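Local coordinates for protein iota-carrageenase (Alteromonas sp., PDB 1H80) that hydrolyses the beta-1,4 linkages of iota-carrageenan, a sulfated galactan of red algal cell walls, with inversion of anomeric configuration, at residues A[356-361]-A[429-434]; A[268-273]-A[362-367]; A[9-14]-A[201-206]. All coordinates share one frame; numbering follows the deposited sequence.

Contacts 1 and 2 are neighbours, their centres 10 Å apart, and share the parallel ladder in which strand 351-359 lies between 261-269 and 421-429. R359 N to S268 O, at 2.8 Å, and T357 O to S268 N, at 2.9 Å, are probable hydrogen bonds joining them. Contact 3 stands apart, about 12 Å from contact 2 and about 14 Å from contact 1 at the nearest atoms, where the N-terminal segment 9-14 packs on an earlier strand of the beta-helix. Contact 1 is a surface contact of aromatic rings and backbone bonds; contact 2 is buried and built of small residues, with one serine-to-backbone bond; contact 3, also buried, combines a phenylalanine face over a leucine CB with an asparagine amide bonded to a backbone carbonyl.

Contact 1. Residues A[356-361]-A[429-434]; sequences VTARFG and INFPVN
F360 meets F431 and P432 where two parallel strands of the beta-helix, 351-359 and 421-429, run out into loops. The F360 ring turns its edge to the face of F431, centroids 5.3 Å apart and planes at 63°, while F360 CB lies over that same ring in a CH-pi contact. CG of F360 stands anti to the backbone N (chi1 -177°), beside the carbonyl carbon. P432 CD, 3.6 Å from the F360 ring centroid, sits over one F360 face. Replacing F360 by an alanine would probably leave P432 CD without its aromatic face and open a gap beside F431, although CB would still touch that ring.

Backbone bonds position these rings: I429 N donates to A358 O at 2.9 Å, and F360 N to I429 O at 2.8 Å, the latter almost straight at 178°. They flank R359, whose parallel bridge to I429 brings their CA atoms to 4.5 Å. I429 CG2 lies over one face of the R359 guanidinium, toward its rim. Farther out, S403 touches both phenylalanines. One water donates to F360 O at 2.7 Å and accepts from N430 ND2 at 3.2 Å.

Contact 2. Residues A[268-273]-A[362-367]; sequences SVSCGS and YNADLK
S270 and N363 make the polar link of this contact, in which the turn that follows strand 261-269 of the beta-helix meets the segment 362-367. Along the first segment, S268 and V269 end the strand, and S270 then leaves it with positive phi and psi. Its CB is directed at the other segment, and OG, anti to the backbone N (chi1 -172°), accepts a hydrogen bond from N363 N at 2.8 Å. The bond is bent, with 141° at the hydrogen. Although OG also comes near Y362 N and A364 N, the angles there are too poor for bonding, which leaves one N-H to grip the hydroxyl oxygen from this segment.

The carbonyl of S270 faces A364: its O lies 3.0 Å from A364 CA in a CA-H...O contact. At C271 the side chain turns away to form the disulfide with C242, and what A364 meets is backbone, its CB lying 3.3 Å from C271 C. C271 CA and A364 CA, 4.2 Å apart, are the nearest CA pair of the two segments. G272 CA packs against L366 CD2 at 4.1 Å.

The polar ends of the second segment are held by other parts of the chain, N363 OD1 by R461 of the C-terminal helix 459-463 and D365 OD2 by G212 N. Strand 261-269 lies in parallel between 231-243 and 351-359, whereas 364-366 pairs antiparallel with 399-401, so the contact sets this small two-strand sheet against the turn that follows strand 261-269.

Contact 3. Residues A[9-14]-A[201-206]; sequences ADFYVA and NILFRN
F11 and I202 are the closest backbone positions of this contact, their CA atoms 6.4 Å apart, too wide for strand pairing. Segment 9-14 has no regular helix or strand and precedes the first strand, 20-23. Segment 201-206 belongs to the parallel beta-helix: its chain turns corners at N201 and N206, both with positive phi and psi, with extended backbone between them. The contact is made by the F11 ring and the N201 and L203 side chains, together with the D10 carbonyl.

The F11 ring carries the apolar half. L203 CB stands over the centre of one ring face, 3.6 Å from the centroid and only 3° off the ring normal, and the two side chains cross at about a right angle. L203 CD2 reaches the same ring at 4.0 Å from F11 CE2. N201 supplies the polar half: its ND2 donates to D10 O at 2.9 Å with 158° at the hydrogen, and the acceptor lies close to the amide plane. N201 OD1 comes to 3.3 Å from F11 CE1, the amide and ring planes being 23° apart.

Both ends of the N201 amide have further partners: ND2 also bonds N176 OD1, and OD1 bonds a glycerol probably left from crystallisation. Y6 meets the F11 ring edge-to-face. The two bonds of ND2, to D10 O and N176 OD1, are likely to restrict the turning of the amide, so a corner asparagine ties the N-terminal segment's backbone to the beta-helix while the F11 ring packs its face on L203 CB.

Contact 1. Residues A[356-361]-A[429-434]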
ATOM      1  N   VAL A 356     -17.319  -7.527  -3.684  1.00 18.00           N
ATOM      2  CA  VAL A 356     -16.464  -7.704  -2.521  1.00 17.51           C
ATOM      3  C   VAL A 356     -16.757  -9.061  -1.895  1.00 17.38           C
ATOM      4  O   VAL A 356     -17.913  -9.405  -1.655  1.00 17.64           O
ATOM      5  CB  VAL A 356     -16.729  -6.599  -1.475  1.00 17.48           C
ATOM      6  CG1 VAL A 356     -15.809  -6.773  -0.282  1.00 18.35           C
ATOM      7  CG2 VAL A 356     -16.528  -5.225  -2.107  1.00 17.86           C
ATOM      8  N   THR A 357     -15.712  -9.838  -1.650  1.00 16.82           N
ATOM      9  CA  THR A 357     -15.878 -11.151  -1.041  1.00 16.82           C
ATOM     10  C   THR A 357     -14.902 -11.303   0.113  1.00 16.21           C
ATOM     11  O   THR A 357     -13.694 -11.162  -0.060  1.00 16.30           O
ATOM     12  CB  THR A 357     -15.623 -12.283  -2.059  1.00 18.21           C
ATOM     13  OG1 THR A 357     -16.523 -12.143  -3.164  1.00 20.73           O
ATOM     14  CG2 THR A 357     -15.840 -13.648  -1.408  1.00 19.99           C
ATOM     15  N   ALA A 358     -15.438 -11.579   1.296  1.00 14.67           N
ATOM     16  CA  ALA A 358     -14.606 -11.766   2.472  1.00 14.33           C
ATOM     17  C   ALA A 358     -14.790 -13.184   2.984  1.00 14.24           C
ATOM     18  O   ALA A 358     -15.896 -13.584   3.331  1.00 14.54           O
ATOM     19  CB  ALA A 358     -14.986 -10.766   3.558  1.00 14.96           C
ATOM     20  N   ARG A 359     -13.703 -13.944   3.012  1.00 14.38           N
ATOM     21  CA  ARG A 359     -13.755 -15.311   3.508  1.00 14.65           C
ATOM     22  C   ARG A 359     -13.212 -15.290   4.929  1.00 14.72           C
ATOM     23  O   ARG A 359     -12.126 -14.768   5.185  1.00 13.58           O
ATOM     24  CB  ARG A 359     -12.912 -16.242   2.633  1.00 16.08           C
ATOM     25  CG  ARG A 359     -12.907 -17.693   3.111  1.00 18.44           C
ATOM     26  CD  ARG A 359     -12.055 -18.572   2.204  1.00 21.63           C
ATOM     27  NE  ARG A 359     -12.688 -18.815   0.912  1.00 24.36           N
ATOM     28  CZ  ARG A 359     -13.609 -19.750   0.692  1.00 25.76           C
ATOM     29  NH1 ARG A 359     -14.008 -20.539   1.680  1.00 27.03           N
ATOM     30  NH2 ARG A 359     -14.133 -19.897  -0.519  1.00 26.96           N
ATOM     31  N   PHE A 360     -13.981 -15.860   5.847  1.00 14.28           N
ATOM     32  CA  PHE A 360     -13.620 -15.907   7.257  1.00 15.71           C
ATOM     33  C   PHE A 360     -12.336 -16.686   7.525  1.00 15.35           C
ATOM     34  O   PHE A 360     -12.047 -17.679   6.859  1.00 16.15           O
ATOM     35  CB  PHE A 360     -14.765 -16.542   8.047  1.00 15.86           C
ATOM     36  CG  PHE A 360     -14.535 -16.585   9.527  1.00 16.13           C
ATOM     37  CD1 PHE A 360     -14.692 -15.444  10.304  1.00 16.92           C
ATOM     38  CD2 PHE A 360     -14.152 -17.769  10.144  1.00 17.17           C
ATOM     39  CE1 PHE A 360     -14.470 -15.480  11.682  1.00 17.17           C
ATOM     40  CE2 PHE A 360     -13.927 -17.815  11.518  1.00 17.31           C
ATOM     41  CZ  PHE A 360     -14.087 -16.669  12.287  1.00 16.74           C
ATOM     42  N   GLY A 361     -11.580 -16.222   8.513  1.00 15.35           N
ATOM     43  CA  GLY A 361     -10.346 -16.877   8.901  1.00 15.41           C
ATOM     44  C   GLY A 361     -10.038 -16.539  10.349  1.00 15.26           C
ATOM     45  O   GLY A 361     -10.648 -15.633  10.914  1.00 15.18           O
ATOM     46  N   ILE A 429     -18.104 -15.424   3.337  1.00 17.93           N
ATOM     47  CA  ILE A 429     -18.006 -16.872   3.264  1.00 17.84           C
ATOM     48  C   ILE A 429     -17.477 -17.442   4.576  1.00 17.84           C
ATOM     49  O   ILE A 429     -16.455 -16.996   5.091  1.00 16.81           O
ATOM     50  CB  ILE A 429     -17.057 -17.310   2.131  1.00 18.41           C
ATOM     51  CG1 ILE A 429     -17.580 -16.813   0.783  1.00 19.13           C
ATOM     52  CG2 ILE A 429     -16.925 -18.831   2.130  1.00 18.42           C
ATOM     53  CD1 ILE A 429     -16.670 -17.153  -0.379  1.00 21.73           C
ATOM     54  N   ASN A 430     -18.194 -18.427   5.107  1.00 18.04           N
ATOM     55  CA  ASN A 430     -17.834 -19.120   6.339  1.00 19.18           C
ATOM     56  C   ASN A 430     -17.742 -18.291   7.614  1.00 18.06           C
ATOM     57  O   ASN A 430     -16.996 -18.642   8.528  1.00 18.19           O
ATOM     58  CB  ASN A 430     -16.529 -19.897   6.143  1.00 21.88           C
ATOM     59  CG  ASN A 430     -16.672 -21.030   5.141  1.00 25.25           C
ATOM     60  OD1 ASN A 430     -17.778 -21.348   4.701  1.00 27.24           O
ATOM     61  ND2 ASN A 430     -15.553 -21.650   4.783  1.00 27.14           N
ATOM     62  N   PHE A 431     -18.487 -17.196   7.685  1.00 17.68           N
ATOM     63  CA  PHE A 431     -18.473 -16.387   8.894  1.00 17.78           C
ATOM     64  C   PHE A 431     -19.380 -17.062   9.914  1.00 18.31           C
ATOM     65  O   PHE A 431     -20.394 -17.664   9.554  1.00 19.11           O
ATOM     66  CB  PHE A 431     -18.976 -14.971   8.609  1.00 17.47           C
ATOM     67  CG  PHE A 431     -17.885 -14.008   8.232  1.00 17.97           C
ATOM     68  CD1 PHE A 431     -17.272 -14.085   6.987  1.00 17.37           C
ATOM     69  CD2 PHE A 431     -17.469 -13.027   9.127  1.00 17.86           C
ATOM     70  CE1 PHE A 431     -16.257 -13.198   6.636  1.00 16.67           C
ATOM     71  CE2 PHE A 431     -16.456 -12.130   8.786  1.00 17.88           C
ATOM     72  CZ  PHE A 431     -15.848 -12.218   7.535  1.00 17.02           C
ATOM     73  N   PRO A 432     -19.016 -16.990  11.202  1.00 18.74           N
ATOM     74  CA  PRO A 432     -19.840 -17.615  12.240  1.00 19.06           C
ATOM     75  C   PRO A 432     -21.171 -16.892  12.405  1.00 18.92           C
ATOM     76  O   PRO A 432     -21.335 -15.754  11.968  1.00 18.84           O
ATOM     77  CB  PRO A 432     -18.962 -17.511  13.481  1.00 19.14           C
ATOM     78  CG  PRO A 432     -18.205 -16.241  13.248  1.00 19.55           C
ATOM     79  CD  PRO A 432     -17.825 -16.350  11.787  1.00 19.21           C
ATOM     80  N   VAL A 433     -22.128 -17.559  13.033  1.00 18.72           N
ATOM     81  CA  VAL A 433     -23.424 -16.942  13.244  1.00 18.51           C
ATOM     82  C   VAL A 433     -23.243 -15.684  14.092  1.00 17.38           C
ATOM     83  O   VAL A 433     -22.353 -15.609  14.938  1.00 17.37           O
ATOM     84  CB  VAL A 433     -24.405 -17.915  13.953  1.00 19.03           C
ATOM     85  CG1 VAL A 433     -23.905 -18.249  15.352  1.00 21.10           C
ATOM     86  CG2 VAL A 433     -25.794 -17.296  14.010  1.00 20.33           C
ATOM     87  N   ASN A 434     -24.085 -14.691  13.839  1.00 16.56           N
ATOM     88  CA  ASN A 434     -24.049 -13.433  14.560  1.00 15.91           C
ATOM     89  C   ASN A 434     -22.779 -12.613  14.410  1.00 16.30           C
ATOM     90  O   ASN A 434     -22.409 -11.849  15.302  1.00 17.71           O
ATOM     91  CB  ASN A 434     -24.372 -13.669  16.033  1.00 16.52           C
ATOM     92  CG  ASN A 434     -25.847 -13.888  16.250  1.00 16.42           C
ATOM     93  OD1 ASN A 434     -26.661 -13.134  15.724  1.00 15.33           O
ATOM     94  ND2 ASN A 434     -26.203 -14.917  17.016  1.00 17.04           N
TER
HETATM   95  O   HOH W   1     -13.119 -19.985   6.011  1.00 30.04           O

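Contact 2. Residues A[268-273]-A[362-367]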
ATOM      1  N   SER A 268     -10.823 -11.098   0.250  1.00 14.81           N
ATOM      2  CA  SER A 268      -9.985 -11.254   1.419  1.00 15.19           C
ATOM      3  C   SER A 268     -10.160 -12.639   2.000  1.00 14.44           C
ATOM      4  O   SER A 268     -11.223 -13.245   1.870  1.00 14.77           O
ATOM      5  CB  SER A 268     -10.364 -10.215   2.475  1.00 15.56           C
ATOM      6  OG  SER A 268     -11.679 -10.399   2.956  1.00 17.92           O
ATOM      7  N   VAL A 269      -9.099 -13.142   2.618  1.00 13.93           N
ATOM      8  CA  VAL A 269      -9.133 -14.441   3.266  1.00 14.12           C
ATOM      9  C   VAL A 269      -8.476 -14.242   4.616  1.00 14.33           C
ATOM     10  O   VAL A 269      -7.294 -13.922   4.706  1.00 13.93           O
ATOM     11  CB  VAL A 269      -8.363 -15.515   2.477  1.00 14.46           C
ATOM     12  CG1 VAL A 269      -8.426 -16.842   3.228  1.00 17.03           C
ATOM     13  CG2 VAL A 269      -8.966 -15.671   1.085  1.00 15.63           C
ATOM     14  N   SER A 270      -9.263 -14.408   5.669  1.00 13.98           N
ATOM     15  CA  SER A 270      -8.765 -14.236   7.018  1.00 14.70           C
ATOM     16  C   SER A 270      -8.189 -12.828   7.253  1.00 14.14           C
ATOM     17  O   SER A 270      -7.113 -12.698   7.823  1.00 15.49           O
ATOM     18  CB  SER A 270      -7.702 -15.300   7.323  1.00 14.79           C
ATOM     19  OG  SER A 270      -7.329 -15.286   8.689  1.00 17.21           O
ATOM     20  N   CYS A 271      -8.883 -11.783   6.792  1.00 14.63           N
ATOM     21  CA  CYS A 271      -8.435 -10.400   7.045  1.00 14.66           C
ATOM     22  C   CYS A 271      -9.453  -9.756   7.963  1.00 14.45           C
ATOM     23  O   CYS A 271     -10.546 -10.301   8.174  1.00 14.14           O
ATOM     24  CB  CYS A 271      -8.324  -9.552   5.762  1.00 16.92           C
ATOM     25  SG  CYS A 271      -7.239 -10.364   4.564  1.00 17.96           S
ATOM     26  N   GLY A 272      -9.094  -8.602   8.515  1.00 13.58           N
ATOM     27  CA  GLY A 272     -10.007  -7.898   9.400  1.00 14.56           C
ATOM     28  C   GLY A 272     -11.309  -7.691   8.652  1.00 14.36           C
ATOM     29  O   GLY A 272     -12.397  -7.979   9.152  1.00 14.65           O
ATOM     30  N   SER A 273     -11.185  -7.181   7.431  1.00 14.57           N
ATOM     31  CA  SER A 273     -12.327  -6.964   6.555  1.00 14.16           C
ATOM     32  C   SER A 273     -11.744  -6.890   5.152  1.00 14.72           C
ATOM     33  O   SER A 273     -10.525  -6.835   4.991  1.00 14.63           O
ATOM     34  CB  SER A 273     -13.055  -5.661   6.900  1.00 15.93           C
ATOM     35  OG  SER A 273     -12.254  -4.523   6.634  1.00 17.10           O
ATOM     36  N   TYR A 362      -9.087 -17.248  10.949  1.00 15.77           N
ATOM     37  CA  TYR A 362      -8.718 -17.017  12.343  1.00 16.18           C
ATOM     38  C   TYR A 362      -7.399 -16.275  12.512  1.00 16.29           C
ATOM     39  O   TYR A 362      -6.950 -16.050  13.636  1.00 16.62           O
ATOM     40  CB  TYR A 362      -8.621 -18.359  13.080  1.00 16.91           C
ATOM     41  CG  TYR A 362      -9.944 -19.064  13.239  1.00 18.47           C
ATOM     42  CD1 TYR A 362     -10.856 -18.654  14.208  1.00 19.62           C
ATOM     43  CD2 TYR A 362     -10.299 -20.121  12.401  1.00 19.70           C
ATOM     44  CE1 TYR A 362     -12.094 -19.276  14.342  1.00 20.32           C
ATOM     45  CE2 TYR A 362     -11.537 -20.750  12.524  1.00 20.77           C
ATOM     46  CZ  TYR A 362     -12.428 -20.321  13.497  1.00 21.20           C
ATOM     47  OH  TYR A 362     -13.657 -20.927  13.615  1.00 22.51           O
ATOM     48  N   ASN A 363      -6.776 -15.884  11.404  1.00 16.46           N
ATOM     49  CA  ASN A 363      -5.489 -15.203  11.481  1.00 16.94           C
ATOM     50  C   ASN A 363      -5.440 -13.818  10.860  1.00 15.78           C
ATOM     51  O   ASN A 363      -4.469 -13.461  10.190  1.00 16.48           O
ATOM     52  CB  ASN A 363      -4.416 -16.089  10.855  1.00 18.53           C
ATOM     53  CG  ASN A 363      -4.278 -17.411  11.574  1.00 20.86           C
ATOM     54  OD1 ASN A 363      -3.955 -17.448  12.759  1.00 23.25           O
ATOM     55  ND2 ASN A 363      -4.534 -18.504  10.865  1.00 22.83           N
ATOM     56  N   ALA A 364      -6.483 -13.035  11.092  1.00 15.10           N
ATOM     57  CA  ALA A 364      -6.537 -11.681  10.563  1.00 14.76           C
ATOM     58  C   ALA A 364      -5.755 -10.718  11.452  1.00 15.59           C
ATOM     59  O   ALA A 364      -5.559 -10.979  12.640  1.00 15.71           O
ATOM     60  CB  ALA A 364      -7.983 -11.225  10.470  1.00 16.20           C
ATOM     61  N   ASP A 365      -5.280  -9.621  10.865  1.00 14.51           N
ATOM     62  CA  ASP A 365      -4.581  -8.591  11.630  1.00 14.89           C
ATOM     63  C   ASP A 365      -5.723  -7.751  12.185  1.00 15.10           C
ATOM     64  O   ASP A 365      -6.618  -7.348  11.442  1.00 14.97           O
ATOM     65  CB  ASP A 365      -3.700  -7.702  10.737  1.00 15.48           C
ATOM     66  CG  ASP A 365      -2.384  -8.356  10.355  0.40 15.52           C
ATOM     67  OD1 ASP A 365      -1.866  -9.181  11.136  0.40 16.38           O
ATOM     68  OD2 ASP A 365      -1.848  -8.018   9.275  0.40 15.73           O
ATOM     69  N   LEU A 366      -5.697  -7.491  13.486  1.00 15.02           N
ATOM     70  CA  LEU A 366      -6.755  -6.715  14.115  1.00 15.69           C
ATOM     71  C   LEU A 366      -6.194  -5.576  14.944  1.00 15.43           C
ATOM     72  O   LEU A 366      -5.142  -5.704  15.559  1.00 15.71           O
ATOM     73  CB  LEU A 366      -7.596  -7.621  15.021  1.00 16.04           C
ATOM     74  CG  LEU A 366      -8.266  -8.821  14.350  1.00 16.68           C
ATOM     75  CD1 LEU A 366      -8.858  -9.752  15.404  1.00 17.59           C
ATOM     76  CD2 LEU A 366      -9.346  -8.326  13.398  1.00 16.77           C
ATOM     77  N   LYS A 367      -6.909  -4.458  14.954  1.00 15.67           N
ATOM     78  CA  LYS A 367      -6.500  -3.307  15.740  1.00 16.59           C
ATOM     79  C   LYS A 367      -7.229  -3.395  17.073  1.00 16.56           C
ATOM     80  O   LYS A 367      -8.330  -3.943  17.156  1.00 16.81           O
ATOM     81  CB  LYS A 367      -6.873  -2.008  15.025  1.00 17.55           C
ATOM     82  CG  LYS A 367      -6.181  -1.828  13.682  1.00 18.39           C
ATOM     83  CD  LYS A 367      -4.660  -1.806  13.818  1.00 21.01           C
ATOM     84  CE  LYS A 367      -4.184  -0.589  14.597  1.00 22.52           C
ATOM     85  NZ  LYS A 367      -2.696  -0.507  14.672  1.00 24.22           N
TER

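Contact 3. Residues A[9-14]-A[201-206]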
ATOM      1  N   ALA A   9      -4.436   1.193 -22.361  1.00 14.59           N
ATOM      2  CA  ALA A   9      -3.827   2.343 -23.021  1.00 15.34           C
ATOM      3  C   ALA A   9      -4.288   3.682 -22.452  1.00 15.05           C
ATOM      4  O   ALA A   9      -3.731   4.728 -22.784  1.00 16.00           O
ATOM      5  CB  ALA A   9      -4.097   2.290 -24.525  1.00 15.99           C
ATOM      6  N   ASP A  10      -5.317   3.660 -21.612  1.00 13.84           N
ATOM      7  CA  ASP A  10      -5.786   4.892 -20.990  1.00 14.57           C
ATOM      8  C   ASP A  10      -4.797   5.278 -19.894  1.00 13.19           C
ATOM      9  O   ASP A  10      -4.773   6.423 -19.438  1.00 13.99           O
ATOM     10  CB  ASP A  10      -7.161   4.703 -20.346  1.00 16.43           C
ATOM     11  CG  ASP A  10      -8.271   4.505 -21.357  1.00 19.08           C
ATOM     12  OD1 ASP A  10      -8.144   5.006 -22.493  1.00 20.87           O
ATOM     13  OD2 ASP A  10      -9.285   3.863 -20.998  1.00 19.91           O
ATOM     14  N   PHE A  11      -3.973   4.317 -19.483  1.00 12.61           N
ATOM     15  CA  PHE A  11      -3.015   4.541 -18.409  1.00 11.79           C
ATOM     16  C   PHE A  11      -1.566   4.500 -18.856  1.00 12.53           C
ATOM     17  O   PHE A  11      -0.768   5.362 -18.499  1.00 13.39           O
ATOM     18  CB  PHE A  11      -3.205   3.482 -17.322  1.00 11.90           C
ATOM     19  CG  PHE A  11      -4.597   3.413 -16.783  1.00 12.67           C
ATOM     20  CD1 PHE A  11      -5.012   4.283 -15.782  1.00 13.58           C
ATOM     21  CD2 PHE A  11      -5.501   2.484 -17.286  1.00 13.42           C
ATOM     22  CE1 PHE A  11      -6.309   4.232 -15.286  1.00 13.47           C
ATOM     23  CE2 PHE A  11      -6.805   2.425 -16.797  1.00 14.57           C
ATOM     24  CZ  PHE A  11      -7.210   3.301 -15.794  1.00 13.41           C
ATOM     25  N   TYR A  12      -1.230   3.484 -19.637  1.00 12.22           N
ATOM     26  CA  TYR A  12       0.140   3.303 -20.088  1.00 12.70           C
ATOM     27  C   TYR A  12       0.226   3.037 -21.580  1.00 12.32           C
ATOM     28  O   TYR A  12      -0.540   2.243 -22.122  1.00 13.57           O
ATOM     29  CB  TYR A  12       0.766   2.131 -19.334  1.00 12.85           C
ATOM     30  CG  TYR A  12       2.156   1.776 -19.798  1.00 12.31           C
ATOM     31  CD1 TYR A  12       3.227   2.628 -19.558  1.00 12.29           C
ATOM     32  CD2 TYR A  12       2.394   0.597 -20.506  1.00 11.83           C
ATOM     33  CE1 TYR A  12       4.505   2.323 -20.012  1.00 11.92           C
ATOM     34  CE2 TYR A  12       3.667   0.281 -20.962  1.00 11.64           C
ATOM     35  CZ  TYR A  12       4.717   1.148 -20.713  1.00 12.71           C
ATOM     36  OH  TYR A  12       5.977   0.847 -21.168  1.00 13.73           O
ATOM     37  N   VAL A  13       1.169   3.707 -22.231  1.00 11.58           N
ATOM     38  CA  VAL A  13       1.392   3.535 -23.659  1.00 12.67           C
ATOM     39  C   VAL A  13       2.822   3.052 -23.832  1.00 12.41           C
ATOM     40  O   VAL A  13       3.777   3.768 -23.520  1.00 13.19           O
ATOM     41  CB  VAL A  13       1.201   4.856 -24.422  1.00 13.71           C
ATOM     42  CG1 VAL A  13       1.520   4.653 -25.902  1.00 15.06           C
ATOM     43  CG2 VAL A  13      -0.226   5.339 -24.250  1.00 14.99           C
ATOM     44  N   ALA A  14       2.961   1.825 -24.317  1.00 12.67           N
ATOM     45  CA  ALA A  14       4.271   1.229 -24.521  1.00 12.83           C
ATOM     46  C   ALA A  14       4.988   1.828 -25.723  1.00 13.29           C
ATOM     47  O   ALA A  14       4.359   2.370 -26.631  1.00 13.21           O
ATOM     48  CB  ALA A  14       4.125  -0.275 -24.711  1.00 13.34           C
ATOM     49  N   ASN A 201      -4.710   9.126 -12.361  1.00 12.91           N
ATOM     50  CA  ASN A 201      -4.890   8.155 -13.426  1.00 12.24           C
ATOM     51  C   ASN A 201      -3.943   6.963 -13.337  1.00 11.84           C
ATOM     52  O   ASN A 201      -3.108   6.741 -14.217  1.00 11.48           O
ATOM     53  CB  ASN A 201      -4.729   8.845 -14.780  1.00 13.55           C
ATOM     54  CG  ASN A 201      -5.283   8.024 -15.915  1.00 14.45           C
ATOM     55  OD1 ASN A 201      -6.379   7.474 -15.812  1.00 15.21           O
ATOM     56  ND2 ASN A 201      -4.540   7.945 -17.013  1.00 14.53           N
ATOM     57  N   ILE A 202      -4.085   6.202 -12.262  1.00 11.58           N
ATOM     58  CA  ILE A 202      -3.270   5.017 -12.054  1.00 11.64           C
ATOM     59  C   ILE A 202      -4.204   3.818 -11.982  1.00 11.83           C
ATOM     60  O   ILE A 202      -5.305   3.911 -11.432  1.00 12.01           O
ATOM     61  CB  ILE A 202      -2.481   5.087 -10.726  1.00 11.46           C
ATOM     62  CG1 ILE A 202      -1.661   6.381 -10.658  1.00 13.35           C
ATOM     63  CG2 ILE A 202      -1.589   3.859 -10.586  1.00 12.38           C
ATOM     64  CD1 ILE A 202      -0.607   6.519 -11.741  1.00 13.60           C
ATOM     65  N   LEU A 203      -3.775   2.707 -12.567  1.00 11.11           N
ATOM     66  CA  LEU A 203      -4.544   1.475 -12.532  1.00 11.23           C
ATOM     67  C   LEU A 203      -3.768   0.482 -11.681  1.00 11.03           C
ATOM     68  O   LEU A 203      -2.597   0.217 -11.949  1.00 11.77           O
ATOM     69  CB  LEU A 203      -4.735   0.903 -13.943  1.00 11.40           C
ATOM     70  CG  LEU A 203      -5.274  -0.535 -13.990  1.00 11.63           C
ATOM     71  CD1 LEU A 203      -6.666  -0.596 -13.377  1.00 11.81           C
ATOM     72  CD2 LEU A 203      -5.305  -1.023 -15.430  1.00 13.31           C
ATOM     73  N   PHE A 204      -4.416  -0.026 -10.636  1.00 11.15           N
ATOM     74  CA  PHE A 204      -3.827  -1.020  -9.735  1.00 11.06           C
ATOM     75  C   PHE A 204      -4.582  -2.303 -10.045  1.00 11.10           C
ATOM     76  O   PHE A 204      -5.809  -2.344  -9.954  1.00 12.56           O
ATOM     77  CB  PHE A 204      -4.055  -0.620  -8.278  1.00 11.21           C
ATOM     78  CG  PHE A 204      -3.322   0.623  -7.873  1.00 10.69           C
ATOM     79  CD1 PHE A 204      -1.968   0.572  -7.557  1.00 11.91           C
ATOM     80  CD2 PHE A 204      -3.977   1.847  -7.814  1.00 11.86           C
ATOM     81  CE1 PHE A 204      -1.276   1.721  -7.187  1.00 11.95           C
ATOM     82  CE2 PHE A 204      -3.294   3.008  -7.443  1.00 11.76           C
ATOM     83  CZ  PHE A 204      -1.940   2.943  -7.130  1.00 12.62           C
ATOM     84  N   ARG A 205      -3.866  -3.357 -10.410  1.00 11.85           N
ATOM     85  CA  ARG A 205      -4.546  -4.591 -10.783  1.00 12.13           C
ATOM     86  C   ARG A 205      -3.822  -5.866 -10.373  1.00 12.50           C
ATOM     87  O   ARG A 205      -2.606  -5.962 -10.484  1.00 12.43           O
ATOM     88  CB  ARG A 205      -4.768  -4.576 -12.300  1.00 14.48           C
ATOM     89  CG  ARG A 205      -5.426  -5.807 -12.898  1.00 16.99           C
ATOM     90  CD  ARG A 205      -5.742  -5.562 -14.379  1.00 19.15           C
ATOM     91  NE  ARG A 205      -4.545  -5.263 -15.165  1.00 19.75           N
ATOM     92  CZ  ARG A 205      -4.563  -4.687 -16.366  1.00 20.20           C
ATOM     93  NH1 ARG A 205      -5.715  -4.339 -16.920  1.00 21.11           N
ATOM     94  NH2 ARG A 205      -3.431  -4.466 -17.017  1.00 20.30           N
ATOM     95  N   ASN A 206      -4.595  -6.840  -9.901  1.00 12.13           N
ATOM     96  CA  ASN A 206      -4.058  -8.130  -9.487  1.00 13.00           C
ATOM     97  C   ASN A 206      -2.936  -7.950  -8.479  1.00 12.85           C
ATOM     98  O   ASN A 206      -1.776  -8.278  -8.739  1.00 12.72           O
ATOM     99  CB  ASN A 206      -3.548  -8.903 -10.705  1.00 14.06           C
ATOM    100  CG  ASN A 206      -3.295 -10.364 -10.397  1.00 16.29           C
ATOM    101  OD1 ASN A 206      -3.353 -10.786  -9.241  1.00 17.68           O
ATOM    102  ND2 ASN A 206      -3.008 -11.147 -11.432  1.00 18.78           N
TER